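PDB 6HXI: succinyl-CoA ligase (ADP-forming) subunit alpha from Methanosaeta concilii, which belongs to the succinyl-CoA ligase alpha-subunit family, carries a helical region related to the C-terminal domain of citrate synthase, and binds coenzyme A. Local coordinates for residues L504-S507 against Y508-N512; I544-L547 against F548-M552. All blocks are in the same frame, centred on the assembly; numbering follows the deposited sequence.

Contact 1: L504-S507 against Y508-N512; sequences LLIS and YARAN
Four backbone hydrogen bonds join Leu504-Ser507 to Tyr508-Asn512, each from a carbonyl oxygen to the amide four residues on. Tyr508 N reaches Leu504 O at 3.2 Å, and Arg510 N reaches Ile506 O at 3.0 Å with an N-H...O angle of 168°. The bonds from Ala509 N to Leu505 O and from Ala511 N to Ser507 O complete the set.

Aliphatic contact between side chains centres on one pair. Ile506 and Arg510 run side by side in the same direction, CG2 of Ile506 meeting CD of Arg510 at 3.8 Å. With Arg510 CG anti to its own carbonyl carbon (chi1 -74°), the chain starts back along the preceding turn, and CG comes within 3.4 Å of Ile506 O. Leu519 and Leu523 of helix 517-530 touch both residues, while Leu505 faces helices 540-555 and 399-412.

Two polar side chains, Ser507 and Asn512, bond back to carbonyls of their own helix. Ser507 OG is hydrogen-bonded to Gln503 O, one turn earlier. Asn512 ND2 donates to Tyr508 O at 3.1 Å, in the carbonyl plane and on a lone pair, although the N-H...O angle is only 149°. Because Asn512 N binds the same oxygen, two donors grip it. That ND2 also lies 3.4 Å above one face of the Tyr508 ring, offset toward its rim; the ring's hydroxyl is bonded to Tyr400 O.

The pattern is that of the last turns of an amphipathic alpha-helix, ending at Asn512, in the helical citrate-synthase-like region.

Contact 2: I544-L547 against F548-M552; sequences IGIL and FIDLM
Phe548 sits one turn beyond Ile544, and its CB comes within 3.2 Å of Ile544 O, the oxygen that also accepts the hydrogen bond of Phe548 N, at 2.9 Å. The N-H...O angle there is 142°, so the bond is short but bent. Leu551 N to Leu547 O, at 2.8 Å, is similarly close, and Asp550 N binds Ile546 O in the carbonyl plane. These bonds make the tight part of the contact.

Ile549 is held less firmly: its N reaches Gly545 O at 3.3 Å, a weak bond. Its side chain nevertheless packs against the same oxygen. CG1, anti to the carbonyl carbon of Ile549 (chi1 -56°), bends back along the helix and stands 3.4 Å from Gly545 O.

Between side chains the fit across the two segments is looser. Leu547 and Asp550 cross at a slant, with CD2 of Leu547 4.2 Å from OD2 of Asp550. Within Phe548-Met552, Leu551 CD1 lies 4.1 Å above one face of the Phe548 ring, displaced toward its rim. The looser side is not a solvent side, since all the touching residues are buried. Helices 399-412, 453-466, 517-530 and 560-569 supply side-chain neighbours around it.

Asp550 is the one acidic side chain in this otherwise nonpolar stretch. Its OD1 accepts from Leu518 N and its OD2 from Leu519 N, two successive amides at the start of helix 517-530. Both carboxylate oxygens are thereby satisfied by backbone N-H groups, and the helix N terminus would probably favour the charged form, making the buried acid a polar tie between two helices.

Neither contact closes a loop: each joins consecutive turns of a single helix. From the N terminus, contact 1 comes first, in helix 500-512; the chain then runs through helix 517-530 before contact 2 in helix 540-555. They are therefore in series, neither nested nor crossed, yet their centres are 12 Å apart and they touch directly. Leu547 CD2 packs at 3.6 Å against Ala509 CB, while Leu505 CD1 meets Ile544 CG1 at 3.8 Å. Helices 517-530 and 399-412 touch both, so the pair joins a partly buried stretch of helix 500-512 to a buried stretch of helix 540-555 within the C-terminal helical region.

Contact 1: L504-S507 against Y508-N512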
# COMPACT_ATOMS: atom_id res chain seq x y z
N LEU B 504 -12.73 24.46 -18.31
CA LEU B 504 -13.91 24.11 -17.51
C LEU B 504 -13.77 24.64 -16.06
O LEU B 504 -14.70 25.25 -15.55
CB LEU B 504 -14.14 22.59 -17.52
CG LEU B 504 -14.77 22.05 -18.83
CD1 LEU B 504 -14.18 20.67 -19.22
CD2 LEU B 504 -16.29 22.02 -18.73
N LEU B 505 -12.57 24.48 -15.46
CA LEU B 505 -12.23 24.93 -14.10
C LEU B 505 -12.17 26.43 -13.98
O LEU B 505 -12.79 27.00 -13.08
CB LEU B 505 -10.92 24.29 -13.62
CG LEU B 505 -10.94 22.82 -13.29
CD1 LEU B 505 -9.54 22.28 -13.22
CD2 LEU B 505 -11.69 22.53 -11.99
N ILE B 506 -11.48 27.08 -14.89
CA ILE B 506 -11.39 28.53 -14.92
C ILE B 506 -12.73 29.20 -15.22
O ILE B 506 -13.04 30.24 -14.60
CB ILE B 506 -10.30 28.98 -15.92
CG1 ILE B 506 -8.89 28.71 -15.37
CG2 ILE B 506 -10.51 30.45 -16.34
CD1 ILE B 506 -7.71 29.32 -16.27
N SER B 507 -13.52 28.66 -16.18
CA SER B 507 -14.80 29.31 -16.51
C SER B 507 -15.76 29.27 -15.29
O SER B 507 -16.32 30.29 -14.89
CB SER B 507 -15.41 28.77 -17.81
OG SER B 507 -15.53 27.35 -17.82
N TYR B 508 -15.80 28.13 -14.61
CA TYR B 508 -16.58 28.00 -13.38
C TYR B 508 -16.15 29.01 -12.27
O TYR B 508 -17.02 29.62 -11.65
CB TYR B 508 -16.54 26.53 -12.88
CG TYR B 508 -17.37 26.31 -11.63
CD1 TYR B 508 -18.73 26.02 -11.73
CD2 TYR B 508 -16.85 26.56 -10.37
CE1 TYR B 508 -19.54 25.94 -10.59
CE2 TYR B 508 -17.65 26.47 -9.22
CZ TYR B 508 -18.98 26.13 -9.34
OH TYR B 508 -19.77 26.05 -8.23
N ALA B 509 -14.87 29.15 -11.97
CA ALA B 509 -14.38 30.06 -10.93
C ALA B 509 -14.64 31.50 -11.27
O ALA B 509 -15.10 32.27 -10.42
CB ALA B 509 -12.91 29.82 -10.67
N ARG B 510 -14.37 31.88 -12.52
CA ARG B 510 -14.64 33.25 -12.96
C ARG B 510 -16.13 33.59 -12.78
O ARG B 510 -16.44 34.61 -12.17
CB ARG B 510 -14.16 33.48 -14.41
CG ARG B 510 -12.64 33.57 -14.52
CD ARG B 510 -12.21 33.84 -15.95
NE ARG B 510 -11.31 34.99 -16.04
CZ ARG B 510 -10.56 35.27 -17.10
NH1 ARG B 510 -9.77 36.34 -17.11
NH2 ARG B 510 -10.58 34.47 -18.17
N ALA B 511 -17.02 32.67 -13.21
CA ALA B 511 -18.49 32.86 -13.09
C ALA B 511 -19.02 32.79 -11.67
O ALA B 511 -19.93 33.55 -11.37
CB ALA B 511 -19.21 31.84 -13.96
N ASN B 512 -18.48 31.89 -10.80
CA ASN B 512 -19.08 31.63 -9.48
C ASN B 512 -18.26 31.98 -8.22
O ASN B 512 -18.86 32.09 -7.15
CB ASN B 512 -19.49 30.15 -9.40
CG ASN B 512 -20.52 29.77 -10.44
OD1 ASN B 512 -21.71 30.07 -10.31
ND2 ASN B 512 -20.08 29.21 -11.53

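Contact 2: I544-L547 against F548-M552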
# COMPACT_ATOMS: atom_id res chain seq x y z
N ILE B 544 -5.94 23.77 -10.40
CA ILE B 544 -6.54 23.23 -9.18
C ILE B 544 -5.91 23.87 -7.93
O ILE B 544 -6.66 24.35 -7.09
CB ILE B 544 -6.53 21.68 -9.15
CG1 ILE B 544 -7.44 21.10 -10.27
CG2 ILE B 544 -6.90 21.09 -7.77
CD1 ILE B 544 -7.03 19.69 -10.66
N GLY B 545 -4.57 23.86 -7.84
CA GLY B 545 -3.86 24.44 -6.71
C GLY B 545 -4.19 25.92 -6.49
O GLY B 545 -4.52 26.32 -5.38
N ILE B 546 -4.15 26.71 -7.56
CA ILE B 546 -4.40 28.14 -7.51
C ILE B 546 -5.87 28.42 -7.16
O ILE B 546 -6.14 29.25 -6.29
CB ILE B 546 -3.95 28.80 -8.84
CG1 ILE B 546 -2.42 28.83 -8.94
CG2 ILE B 546 -4.59 30.20 -9.05
CD1 ILE B 546 -1.85 28.72 -10.42
N LEU B 547 -6.82 27.73 -7.84
CA LEU B 547 -8.24 27.99 -7.57
C LEU B 547 -8.65 27.52 -6.20
O LEU B 547 -9.57 28.08 -5.61
CB LEU B 547 -9.16 27.43 -8.66
CG LEU B 547 -9.02 28.10 -10.03
CD1 LEU B 547 -9.85 27.39 -11.05
CD2 LEU B 547 -9.39 29.54 -9.95
N PHE B 548 -7.94 26.51 -5.67
CA PHE B 548 -8.24 26.04 -4.32
C PHE B 548 -7.88 27.09 -3.25
O PHE B 548 -8.67 27.31 -2.33
CB PHE B 548 -7.67 24.66 -4.04
CG PHE B 548 -8.63 23.91 -3.15
CD1 PHE B 548 -8.60 24.07 -1.77
CD2 PHE B 548 -9.60 23.09 -3.70
CE1 PHE B 548 -9.52 23.41 -0.95
CE2 PHE B 548 -10.54 22.45 -2.88
CZ PHE B 548 -10.49 22.61 -1.51
N ILE B 549 -6.76 27.82 -3.45
CA ILE B 549 -6.38 28.96 -2.59
C ILE B 549 -7.48 30.04 -2.72
O ILE B 549 -7.90 30.60 -1.71
CB ILE B 549 -4.98 29.57 -2.94
CG1 ILE B 549 -3.84 28.50 -2.88
CG2 ILE B 549 -4.66 30.82 -2.06
CD1 ILE B 549 -3.82 27.73 -1.64
N ASP B 550 -7.93 30.33 -3.95
CA ASP B 550 -9.01 31.31 -4.15
C ASP B 550 -10.33 30.91 -3.49
O ASP B 550 -11.02 31.77 -2.95
CB ASP B 550 -9.22 31.61 -5.62
CG ASP B 550 -8.18 32.57 -6.16
OD1 ASP B 550 -7.64 33.43 -5.33
OD2 ASP B 550 -7.90 32.51 -7.39
N LEU B 551 -10.69 29.62 -3.52
CA LEU B 551 -11.89 29.09 -2.89
C LEU B 551 -11.81 29.38 -1.36
O LEU B 551 -12.77 29.87 -0.75
CB LEU B 551 -11.94 27.56 -3.16
CG LEU B 551 -13.11 26.76 -2.60
CD1 LEU B 551 -13.31 25.48 -3.40
CD2 LEU B 551 -12.84 26.30 -1.17
N MET B 552 -10.64 29.04 -0.76
CA MET B 552 -10.41 29.25 0.66
C MET B 552 -10.45 30.72 1.05
O MET B 552 -11.06 31.04 2.06
CB MET B 552 -9.11 28.59 1.09
CG MET B 552 -9.25 27.09 1.19
SD MET B 552 -7.77 26.38 1.90
CE MET B 552 -6.61 26.66 0.62